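PDB 6SKY: Serine/threonine-protein kinase Tel1, which catalyses ATP-dependent phosphorylation of serine and threonine in proteins and, as an ATM-family kinase, probably signals DNA damage to the checkpoint machinery. Local coordinates for residues 2293-2298 with 2378-2383; 2314-2319 with 2361-2366; 2434-2439 with 2845-2850. One frame throughout, in Å; residues are numbered along the deposited sequence.

Contact 1: residues 2293-2298 with 2378-2383; sequences HQFAVF and IENYLL
Two helices of the alpha-solenoid FAT domain, 2286-2303 and 2348-2387, pack antiparallel here: the segment axes approach to 8.1 Å with their directions 147° apart. Ala2296, which forms the closest CA pair with Asn2380, has a small side chain that permits this approach, its CB directed at the other helix. Ala2296 CB meets Asn2380 CB at 3.6 Å and also lies over one face of the Tyr2381 ring, 3.9 Å from the centroid and only 14° off the normal, a CH-pi contact. The tyrosine's CB does not head straight for helix 2286-2303; its first torsion swings the ring over the alanine. At the far end of the ring the phenol oxygen passes Val2297 and makes a weak hydrogen bond to Asp2300, one turn further along the same helix. One residue before the tyrosine, Asn2380 has CG anti to its carbonyl carbon, which sets the amide beside Phe2295. Amide and ring cross obliquely, their planes 44° apart. The amide nitrogen is also weakly bonded to the backbone O of Leu2376 on its own helix. Phe2295, with CG anti to the backbone N, extends on to Leu2272 and Leu2276 of helix 2264-2279, joining a third helix to the pair. Its nearest atom to the asparagine is CD2, 3.4 Å from Asn2380 ND2.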
loop_
_atom_site.group_PDB
_atom_site.type_symbol
_atom_site.label_atom_id
_atom_site.label_comp_id
_atom_site.label_asym_id
_atom_site.label_seq_id
_atom_site.Cartn_x
_atom_site.Cartn_y
_atom_site.Cartn_z
ATOM N N HIS A 2293 -10.570 -27.241 9.772
ATOM C CA HIS A 2293 -9.304 -26.532 9.681
ATOM C C HIS A 2293 -9.394 -25.159 10.324
ATOM O O HIS A 2293 -8.464 -24.729 11.012
ATOM C CB HIS A 2293 -8.877 -26.409 8.229
ATOM C CG HIS A 2293 -7.572 -25.711 8.049
ATOM N ND1 HIS A 2293 -6.366 -26.310 8.329
ATOM C CD2 HIS A 2293 -7.283 -24.461 7.625
ATOM C CE1 HIS A 2293 -5.388 -25.460 8.080
ATOM N NE2 HIS A 2293 -5.918 -24.329 7.656
ATOM N N GLN A 2294 -10.503 -24.453 10.105
ATOM C CA GLN A 2294 -10.740 -23.180 10.772
ATOM C C GLN A 2294 -10.588 -23.309 12.278
ATOM O O GLN A 2294 -9.851 -22.547 12.915
ATOM C CB GLN A 2294 -12.143 -22.699 10.425
ATOM C CG GLN A 2294 -12.402 -21.253 10.684
ATOM C CD GLN A 2294 -11.628 -20.391 9.755
ATOM O OE1 GLN A 2294 -11.712 -20.541 8.539
ATOM N NE2 GLN A 2294 -10.842 -19.489 10.312
ATOM N N PHE A 2295 -11.286 -24.274 12.863
ATOM C CA PHE A 2295 -11.277 -24.403 14.311
ATOM C C PHE A 2295 -9.909 -24.827 14.831
ATOM O O PHE A 2295 -9.460 -24.341 15.875
ATOM C CB PHE A 2295 -12.350 -25.388 14.743
ATOM C CG PHE A 2295 -12.794 -25.206 16.145
ATOM C CD1 PHE A 2295 -12.458 -24.078 16.843
ATOM C CD2 PHE A 2295 -13.533 -26.167 16.772
ATOM C CE1 PHE A 2295 -12.861 -23.913 18.137
ATOM C CE2 PHE A 2295 -13.934 -26.004 18.062
ATOM C CZ PHE A 2295 -13.599 -24.879 18.744
ATOM N N ALA A 2296 -9.228 -25.727 14.124
ATOM C CA ALA A 2296 -7.908 -26.166 14.565
ATOM C C ALA A 2296 -6.898 -25.031 14.525
ATOM O O ALA A 2296 -6.106 -24.868 15.454
ATOM C CB ALA A 2296 -7.431 -27.324 13.705
ATOM N N VAL A 2297 -6.907 -24.237 13.458
ATOM C CA VAL A 2297 -5.982 -23.116 13.369
ATOM C C VAL A 2297 -6.290 -22.073 14.434
ATOM O O VAL A 2297 -5.375 -21.484 15.019
ATOM C CB VAL A 2297 -6.020 -22.523 11.954
ATOM C CG1 VAL A 2297 -5.266 -21.232 11.905
ATOM C CG2 VAL A 2297 -5.416 -23.500 10.991
ATOM N N PHE A 2298 -7.572 -21.845 14.730
ATOM C CA PHE A 2298 -7.929 -20.943 15.821
ATOM C C PHE A 2298 -7.361 -21.419 17.152
ATOM O O PHE A 2298 -6.705 -20.654 17.865
ATOM C CB PHE A 2298 -9.444 -20.803 15.906
ATOM C CG PHE A 2298 -9.916 -20.013 17.084
ATOM C CD1 PHE A 2298 -9.940 -18.638 17.046
ATOM C CD2 PHE A 2298 -10.352 -20.649 18.227
ATOM C CE1 PHE A 2298 -10.371 -17.923 18.119
ATOM C CE2 PHE A 2298 -10.780 -19.932 19.301
ATOM C CZ PHE A 2298 -10.792 -18.572 19.246
ATOM N N ILE A 2378 -5.664 -30.730 18.500
ATOM C CA ILE A 2378 -5.247 -32.014 17.945
ATOM C C ILE A 2378 -6.423 -32.725 17.293
ATOM O O ILE A 2378 -6.309 -33.255 16.176
ATOM C CB ILE A 2378 -4.589 -32.877 19.032
ATOM C CG1 ILE A 2378 -3.148 -32.438 19.240
ATOM C CG2 ILE A 2378 -4.617 -34.325 18.650
ATOM C CD1 ILE A 2378 -2.437 -33.223 20.273
ATOM N N GLU A 2379 -7.576 -32.733 17.961
ATOM C CA GLU A 2379 -8.732 -33.429 17.418
ATOM C C GLU A 2379 -9.165 -32.845 16.085
ATOM O O GLU A 2379 -9.468 -33.589 15.149
ATOM C CB GLU A 2379 -9.875 -33.378 18.417
ATOM C CG GLU A 2379 -11.202 -33.749 17.840
ATOM C CD GLU A 2379 -12.307 -33.627 18.854
ATOM O OE1 GLU A 2379 -12.003 -33.390 20.038
ATOM O OE2 GLU A 2379 -13.483 -33.766 18.471
ATOM N N ASN A 2380 -9.188 -31.519 15.966
ATOM C CA ASN A 2380 -9.651 -30.927 14.722
ATOM C C ASN A 2380 -8.615 -31.008 13.614
ATOM O O ASN A 2380 -8.993 -31.083 12.450
ATOM C CB ASN A 2380 -10.071 -29.484 14.949
ATOM C CG ASN A 2380 -11.336 -29.372 15.743
ATOM O OD1 ASN A 2380 -12.373 -29.884 15.355
ATOM N ND2 ASN A 2380 -11.257 -28.705 16.869
ATOM N N TYR A 2381 -7.320 -31.022 13.930
ATOM C CA TYR A 2381 -6.335 -31.317 12.890
ATOM C C TYR A 2381 -6.552 -32.709 12.322
ATOM O O TYR A 2381 -6.547 -32.906 11.101
ATOM C CB TYR A 2381 -4.919 -31.191 13.438
ATOM C CG TYR A 2381 -4.337 -29.819 13.295
ATOM C CD1 TYR A 2381 -4.507 -29.100 12.141
ATOM C CD2 TYR A 2381 -3.632 -29.236 14.325
ATOM C CE1 TYR A 2381 -3.989 -27.853 12.012
ATOM C CE2 TYR A 2381 -3.114 -27.989 14.202
ATOM C CZ TYR A 2381 -3.293 -27.301 13.043
ATOM O OH TYR A 2381 -2.774 -26.043 12.911
ATOM N N LEU A 2382 -6.762 -33.691 13.197
ATOM C CA LEU A 2382 -6.961 -35.050 12.711
ATOM C C LEU A 2382 -8.261 -35.185 11.931
ATOM O O LEU A 2382 -8.314 -35.913 10.938
ATOM C CB LEU A 2382 -6.930 -36.031 13.872
ATOM C CG LEU A 2382 -5.533 -36.285 14.400
ATOM C CD1 LEU A 2382 -5.608 -37.252 15.527
ATOM C CD2 LEU A 2382 -4.664 -36.814 13.300
ATOM N N LEU A 2383 -9.322 -34.503 12.358
ATOM C CA LEU A 2383 -10.570 -34.566 11.609
ATOM C C LEU A 2383 -10.451 -33.863 10.267
ATOM O O LEU A 2383 -11.044 -34.302 9.281
ATOM C CB LEU A 2383 -11.708 -33.960 12.415
ATOM C CG LEU A 2383 -12.203 -34.752 13.614
ATOM C CD1 LEU A 2383 -13.277 -33.980 14.316
ATOM C CD2 LEU A 2383 -12.726 -36.082 13.178
#

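Contact 2: residues 2314-2319 with 2361-2366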
loop_
_atom_site.group_PDB
_atom_site.type_symbol
_atom_site.label_atom_id
_atom_site.label_comp_id
_atom_site.label_asym_id
_atom_site.label_seq_id
_atom_site.Cartn_x
_atom_site.Cartn_y
_atom_site.Cartn_z
ATOM N N ARG A 2314 4.153 -15.427 34.211
ATOM C CA ARG A 2314 4.017 -14.561 35.376
ATOM C C ARG A 2314 3.382 -15.308 36.537
ATOM O O ARG A 2314 3.852 -15.223 37.675
ATOM C CB ARG A 2314 3.197 -13.323 35.011
ATOM C CG ARG A 2314 2.818 -12.459 36.202
ATOM C CD ARG A 2314 2.004 -11.242 35.797
ATOM N NE ARG A 2314 0.710 -11.608 35.238
ATOM C CZ ARG A 2314 -0.378 -11.826 35.965
ATOM N NH1 ARG A 2314 -1.517 -12.157 35.377
ATOM N NH2 ARG A 2314 -0.325 -11.719 37.282
ATOM N N LEU A 2315 2.313 -16.055 36.269
ATOM C CA LEU A 2315 1.689 -16.825 37.337
ATOM C C LEU A 2315 2.625 -17.901 37.870
ATOM O O LEU A 2315 2.603 -18.201 39.068
ATOM C CB LEU A 2315 0.384 -17.441 36.843
ATOM C CG LEU A 2315 -0.675 -16.444 36.373
ATOM C CD1 LEU A 2315 -1.861 -17.172 35.785
ATOM C CD2 LEU A 2315 -1.113 -15.548 37.510
ATOM N N GLN A 2316 3.475 -18.465 37.012
ATOM C CA GLN A 2316 4.421 -19.478 37.467
ATOM C C GLN A 2316 5.482 -18.875 38.377
ATOM O O GLN A 2316 5.808 -19.440 39.430
ATOM C CB GLN A 2316 5.070 -20.159 36.266
ATOM C CG GLN A 2316 4.253 -21.290 35.693
ATOM C CD GLN A 2316 4.787 -21.765 34.366
ATOM O OE1 GLN A 2316 5.428 -21.008 33.636
ATOM N NE2 GLN A 2316 4.532 -23.026 34.043
ATOM N N ASN A 2317 6.043 -17.734 37.983
ATOM C CA ASN A 2317 7.021 -17.073 38.839
ATOM C C ASN A 2317 6.391 -16.637 40.155
ATOM O O ASN A 2317 7.031 -16.711 41.209
ATOM C CB ASN A 2317 7.640 -15.884 38.114
ATOM C CG ASN A 2317 8.254 -16.273 36.790
ATOM O OD1 ASN A 2317 9.277 -16.954 36.742
ATOM N ND2 ASN A 2317 7.633 -15.840 35.704
ATOM N N LEU A 2318 5.133 -16.190 40.119
ATOM C CA LEU A 2318 4.448 -15.828 41.355
ATOM C C LEU A 2318 4.304 -17.031 42.272
ATOM O O LEU A 2318 4.570 -16.941 43.474
ATOM C CB LEU A 2318 3.076 -15.231 41.054
ATOM C CG LEU A 2318 3.016 -13.840 40.433
ATOM C CD1 LEU A 2318 1.578 -13.357 40.395
ATOM C CD2 LEU A 2318 3.897 -12.877 41.193
ATOM N N LYS A 2319 3.858 -18.163 41.727
ATOM C CA LYS A 2319 3.739 -19.367 42.542
ATOM C C LYS A 2319 5.080 -19.760 43.138
ATOM O O LYS A 2319 5.168 -20.094 44.325
ATOM C CB LYS A 2319 3.178 -20.518 41.715
ATOM C CG LYS A 2319 3.259 -21.855 42.419
ATOM C CD LYS A 2319 3.503 -22.976 41.432
ATOM C CE LYS A 2319 3.644 -24.312 42.136
ATOM N NZ LYS A 2319 4.002 -25.396 41.182
ATOM N N GLN A 2361 -5.105 -21.799 42.635
ATOM C CA GLN A 2361 -6.389 -21.906 41.946
ATOM C C GLN A 2361 -6.357 -21.172 40.611
ATOM O O GLN A 2361 -6.853 -21.681 39.596
ATOM C CB GLN A 2361 -7.503 -21.364 42.836
ATOM C CG GLN A 2361 -8.854 -22.006 42.592
ATOM C CD GLN A 2361 -9.890 -21.617 43.635
ATOM O OE1 GLN A 2361 -9.632 -20.786 44.502
ATOM N NE2 GLN A 2361 -11.067 -22.223 43.554
ATOM N N GLU A 2362 -5.760 -19.980 40.588
ATOM C CA GLU A 2362 -5.631 -19.249 39.331
ATOM C C GLU A 2362 -4.814 -20.034 38.311
ATOM O O GLU A 2362 -5.165 -20.095 37.122
ATOM C CB GLU A 2362 -4.992 -17.890 39.591
ATOM C CG GLU A 2362 -4.596 -17.135 38.341
ATOM C CD GLU A 2362 -5.745 -16.360 37.734
ATOM O OE1 GLU A 2362 -6.901 -16.589 38.143
ATOM O OE2 GLU A 2362 -5.488 -15.516 36.852
ATOM N N LEU A 2363 -3.719 -20.646 38.760
ATOM C CA LEU A 2363 -2.868 -21.395 37.844
ATOM C C LEU A 2363 -3.572 -22.639 37.322
ATOM O O LEU A 2363 -3.431 -22.985 36.143
ATOM C CB LEU A 2363 -1.561 -21.761 38.533
ATOM C CG LEU A 2363 -0.457 -22.244 37.607
ATOM C CD1 LEU A 2363 -0.329 -21.305 36.433
ATOM C CD2 LEU A 2363 0.844 -22.319 38.366
ATOM N N ARG A 2364 -4.329 -23.329 38.177
ATOM C CA ARG A 2364 -5.124 -24.455 37.699
ATOM C C ARG A 2364 -6.105 -24.015 36.627
ATOM O O ARG A 2364 -6.276 -24.699 35.615
ATOM C CB ARG A 2364 -5.879 -25.115 38.847
ATOM C CG ARG A 2364 -5.010 -25.817 39.855
ATOM C CD ARG A 2364 -4.046 -26.772 39.193
ATOM N NE ARG A 2364 -3.374 -27.620 40.172
ATOM C CZ ARG A 2364 -2.251 -28.289 39.936
ATOM N NH1 ARG A 2364 -1.710 -29.039 40.885
ATOM N NH2 ARG A 2364 -1.663 -28.200 38.752
ATOM N N ARG A 2365 -6.770 -22.880 36.836
ATOM C CA ARG A 2365 -7.710 -22.393 35.831
ATOM C C ARG A 2365 -7.016 -22.166 34.493
ATOM O O ARG A 2365 -7.502 -22.610 33.440
ATOM C CB ARG A 2365 -8.372 -21.109 36.326
ATOM C CG ARG A 2365 -9.587 -20.685 35.534
ATOM C CD ARG A 2365 -10.164 -19.407 36.095
ATOM N NE ARG A 2365 -9.153 -18.363 36.177
ATOM C CZ ARG A 2365 -8.881 -17.511 35.197
ATOM N NH1 ARG A 2365 -7.938 -16.593 35.356
ATOM N NH2 ARG A 2365 -9.552 -17.577 34.057
ATOM N N VAL A 2366 -5.865 -21.491 34.514
ATOM C CA VAL A 2366 -5.177 -21.188 33.258
ATOM C C VAL A 2366 -4.715 -22.466 32.564
ATOM O O VAL A 2366 -4.874 -22.627 31.344
ATOM C CB VAL A 2366 -4.005 -20.225 33.507
ATOM C CG1 VAL A 2366 -3.192 -20.060 32.252
ATOM C CG2 VAL A 2366 -4.531 -18.892 33.950
#
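The helical segments 2314-2319 and 2361-2366 run antiparallel, their axes 10.2 Å apart at closest approach and their directions 150° from each other, with Leu2315 and Leu2363 nearest in register. Leu2315 and Leu2363 share most of the contact. In Leu2315, CG is anti to the carbonyl carbon and chi2 of 174° extends CD1 across the interface, where that methyl meets two residues of the opposite helix. Toward Val2366 the approach is tip to tip, Leu2315 CD1 lying 3.7 Å from Val2366 CG2. Toward Glu2362 the side chains cross at about a right angle, and Leu2315 CD1 sits 3.7 Å from Glu2362 CG, so the acid contributes its aliphatic part. Leu2363 answers from the other helix: with CG anti to the backbone N, its two methyls divide the work, CD1 approaching Leu2315 CB at 4.0 Å and CD2 touching the methylene chain of Lys2319 at CD. This is the antiparallel pairing of helices 2306-2328 and 2348-2387 within the FAT domain, an apolar seam with charged groups along its margin. A bend at chi2 (84°) turns the carboxylate of Glu2362 to Arg2365, one turn on in its own helix. Arg2365 NH1 donates a nearly straight hydrogen bond to Glu2362 OE1 at 3.0 Å, part of a salt bridge; the acceptor lies in the guanidinium plane, whereas the donor stands above the carboxylate plane, and the bond from NE is weak. Arg2314 NH1 remains 5.4 Å from Glu2362 OE2, a separation at which electrostatic attraction is plausible without contact. Both Arg2314 and Glu2362 also pack on the second subunit, on Pro2793 and Thr2703 of that chain respectively.

Contact 3: residues 2434-2439 with 2845-2850; sequences LSSRLQ and DTLYQW. Unlike the reference sequence in segment 2845-2850: Leu2847 (reference Phe). Residues 2848, 2849, 2850 of segment 2845-2850 come from a tag, linker or insertion.
Hydrogen bonding dominates this meeting of two loops, each of which makes a type I beta turn, one from Leu2434 to Arg2437 and the other from Asp2845 to Tyr2848, a residue of an insertion. At its centre is the hydroxyl of Ser2436. Its OG is anti to the backbone N (chi1 155°), and the CB bond already points at the other loop. Ser2436 OG donates to Asp2845 OD1 over 3.1 Å, meeting that oxygen nearly along its C-O axis. Ser2436 OG also accepts a weak bond from Thr2846 OG1 at 3.3 Å, so one serine oxygen bridges two successive residues. Thr2846 contributes through its first torsion (chi1 -39°), which keeps OG1 anti to the carbonyl carbon. The aspartate reaches the serine by its carboxylate although its CB points away: CG is anti to the backbone N, and OD1 turns back to the turn.

Van der Waals contacts are fewer. Arg2437, bent at chi2 and chi3, crosses Thr2846 at about a right angle and brings CD to 3.7 Å from Thr2846 OG1. Leu2847 differs from the reference sequence. Leu2847 CG lies 4.1 Å from Ser2436 OG.

Arginines outside the two loops add a salt bridge, Asp2845 OD2 to Arg2617 of helix 2616-2632, and a hydrogen bond, Arg2486 NE to Ser2436 O. The contact thus joins the FAT region to the kinase region through a polar junction. Because Asp2845 is buried and uses its two oxygens on different partners, the arginine probably stabilises its ionised form, favouring OD1 as acceptor for the serine.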
loop_
_atom_site.group_PDB
_atom_site.type_symbol
_atom_site.label_atom_id
_atom_site.label_comp_id
_atom_site.label_asym_id
_atom_site.label_seq_id
_atom_site.Cartn_x
_atom_site.Cartn_y
_atom_site.Cartn_z
ATOM N N LEU A 2434 9.273 -39.697 11.573
ATOM C CA LEU A 2434 8.544 -40.684 12.351
ATOM C C LEU A 2434 9.439 -41.833 12.775
ATOM O O LEU A 2434 9.391 -42.262 13.926
ATOM C CB LEU A 2434 7.362 -41.210 11.548
ATOM C CG LEU A 2434 6.211 -40.235 11.353
ATOM C CD1 LEU A 2434 5.194 -40.822 10.422
ATOM C CD2 LEU A 2434 5.586 -39.917 12.678
ATOM N N SER A 2435 10.254 -42.344 11.864
ATOM C CA SER A 2435 11.144 -43.450 12.168
ATOM C C SER A 2435 12.349 -43.027 12.988
ATOM O O SER A 2435 13.145 -43.882 13.376
ATOM C CB SER A 2435 11.607 -44.118 10.875
ATOM O OG SER A 2435 12.341 -43.217 10.071
ATOM N N SER A 2436 12.512 -41.741 13.249
ATOM C CA SER A 2436 13.584 -41.268 14.107
ATOM C C SER A 2436 13.184 -41.213 15.568
ATOM O O SER A 2436 14.058 -41.105 16.430
ATOM C CB SER A 2436 14.041 -39.884 13.649
ATOM O OG SER A 2436 14.632 -39.164 14.706
ATOM N N ARG A 2437 11.891 -41.280 15.867
ATOM C CA ARG A 2437 11.387 -41.234 17.228
ATOM C C ARG A 2437 10.969 -42.601 17.738
ATOM O O ARG A 2437 10.389 -42.695 18.819
ATOM C CB ARG A 2437 10.210 -40.271 17.322
ATOM C CG ARG A 2437 10.536 -38.861 16.938
ATOM C CD ARG A 2437 11.365 -38.201 18.004
ATOM N NE ARG A 2437 10.720 -38.297 19.305
ATOM C CZ ARG A 2437 10.119 -37.289 19.920
ATOM N NH1 ARG A 2437 10.087 -36.091 19.362
ATOM N NH2 ARG A 2437 9.557 -37.478 21.100
ATOM N N LEU A 2438 11.240 -43.657 16.985
ATOM C CA LEU A 2438 10.849 -44.992 17.401
ATOM C C LEU A 2438 11.689 -45.448 18.577
ATOM O O LEU A 2438 12.906 -45.269 18.593
ATOM C CB LEU A 2438 11.007 -45.976 16.251
ATOM C CG LEU A 2438 10.024 -45.851 15.106
ATOM C CD1 LEU A 2438 10.356 -46.852 14.044
ATOM C CD2 LEU A 2438 8.641 -46.084 15.626
ATOM N N GLN A 2439 11.028 -46.038 19.566
ATOM C CA GLN A 2439 11.691 -46.648 20.705
ATOM C C GLN A 2439 10.782 -47.729 21.253
ATOM O O GLN A 2439 9.583 -47.754 20.976
ATOM C CB GLN A 2439 12.025 -45.623 21.783
ATOM C CG GLN A 2439 13.331 -44.922 21.545
ATOM C CD GLN A 2439 13.596 -43.858 22.553
ATOM O OE1 GLN A 2439 12.805 -43.647 23.466
ATOM N NE2 GLN A 2439 14.713 -43.169 22.402
ATOM N N ASP A 2845 13.611 -33.832 14.844
ATOM C CA ASP A 2845 14.314 -34.937 14.210
ATOM C C ASP A 2845 15.587 -35.179 15.009
ATOM O O ASP A 2845 16.495 -34.345 15.011
ATOM C CB ASP A 2845 14.615 -34.618 12.752
ATOM C CG ASP A 2845 14.947 -35.840 11.951
ATOM O OD1 ASP A 2845 14.957 -36.939 12.533
ATOM O OD2 ASP A 2845 15.190 -35.709 10.738
ATOM N N THR A 2846 15.642 -36.318 15.698
ATOM C CA THR A 2846 16.747 -36.587 16.608
ATOM C C THR A 2846 18.076 -36.706 15.873
ATOM O O THR A 2846 19.131 -36.414 16.446
ATOM C CB THR A 2846 16.468 -37.871 17.385
ATOM O OG1 THR A 2846 15.080 -37.931 17.722
ATOM C CG2 THR A 2846 17.279 -37.906 18.657
ATOM N N LEU A 2847 18.045 -37.117 14.614
ATOM C CA LEU A 2847 19.237 -37.521 13.892
ATOM C C LEU A 2847 19.789 -36.445 12.977
ATOM O O LEU A 2847 20.783 -36.693 12.293
ATOM C CB LEU A 2847 18.940 -38.778 13.078
ATOM C CG LEU A 2847 18.599 -40.028 13.882
ATOM C CD1 LEU A 2847 18.093 -41.120 12.976
ATOM C CD2 LEU A 2847 19.826 -40.487 14.612
ATOM N N TYR A 2848 19.179 -35.268 12.933
ATOM C CA TYR A 2848 19.684 -34.182 12.108
ATOM C C TYR A 2848 20.682 -33.364 12.912
ATOM O O TYR A 2848 20.380 -32.932 14.024
ATOM C CB TYR A 2848 18.542 -33.298 11.608
ATOM C CG TYR A 2848 19.006 -32.253 10.633
ATOM C CD1 TYR A 2848 19.384 -32.599 9.352
ATOM C CD2 TYR A 2848 19.084 -30.927 10.997
ATOM C CE1 TYR A 2848 19.819 -31.658 8.470
ATOM C CE2 TYR A 2848 19.521 -29.981 10.120
ATOM C CZ TYR A 2848 19.888 -30.350 8.861
ATOM O OH TYR A 2848 20.326 -29.399 7.981
ATOM N N GLN A 2849 21.872 -33.165 12.356
ATOM C CA GLN A 2849 22.927 -32.422 13.028
ATOM C C GLN A 2849 22.886 -30.965 12.596
ATOM O O GLN A 2849 22.844 -30.670 11.401
ATOM C CB GLN A 2849 24.301 -33.010 12.708
ATOM C CG GLN A 2849 24.351 -34.518 12.654
ATOM C CD GLN A 2849 24.174 -35.161 14.009
ATOM O OE1 GLN A 2849 23.716 -36.297 14.113
ATOM N NE2 GLN A 2849 24.547 -34.442 15.058
ATOM N N TRP A 2850 22.915 -30.060 13.564
ATOM C CA TRP A 2850 22.834 -28.638 13.276
ATOM C C TRP A 2850 24.191 -27.965 13.224
ATOM O O TRP A 2850 24.257 -26.745 13.074
ATOM C CB TRP A 2850 21.954 -27.945 14.304
ATOM C CG TRP A 2850 20.546 -28.308 14.164
ATOM C CD1 TRP A 2850 19.922 -29.363 14.728
ATOM C CD2 TRP A 2850 19.566 -27.623 13.393
ATOM N NE1 TRP A 2850 18.606 -29.381 14.367
ATOM C CE2 TRP A 2850 18.363 -28.316 13.545
ATOM C CE3 TRP A 2850 19.591 -26.486 12.591
ATOM C CZ2 TRP A 2850 17.194 -27.911 12.927
ATOM C CZ3 TRP A 2850 18.435 -26.087 11.987
ATOM C CH2 TRP A 2850 17.254 -26.795 12.149
#

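How the contacts relate
Contacts 1 and 2 both use the long helix 2348-2387, which pairs first with helix 2306-2328 and, further along, with helix 2286-2303. Helix 2306-2328 follows 2286-2303, and its partner segment 2361-2366 precedes 2378-2383, so contact 2 is nested inside the loop closed by contact 1. Their centres lie 27 Å apart, and their nearest atoms about 14 Å. Contact 3 comes later in the chain, its centre 26 Å from that of contact 1 and 34 Å from that of contact 2. None of the three touches another. Contacts 1 and 2 hold FAT helices together, contact 2 where residues also pack on the second subunit, and contact 3 joins the FAT range to the kinase range.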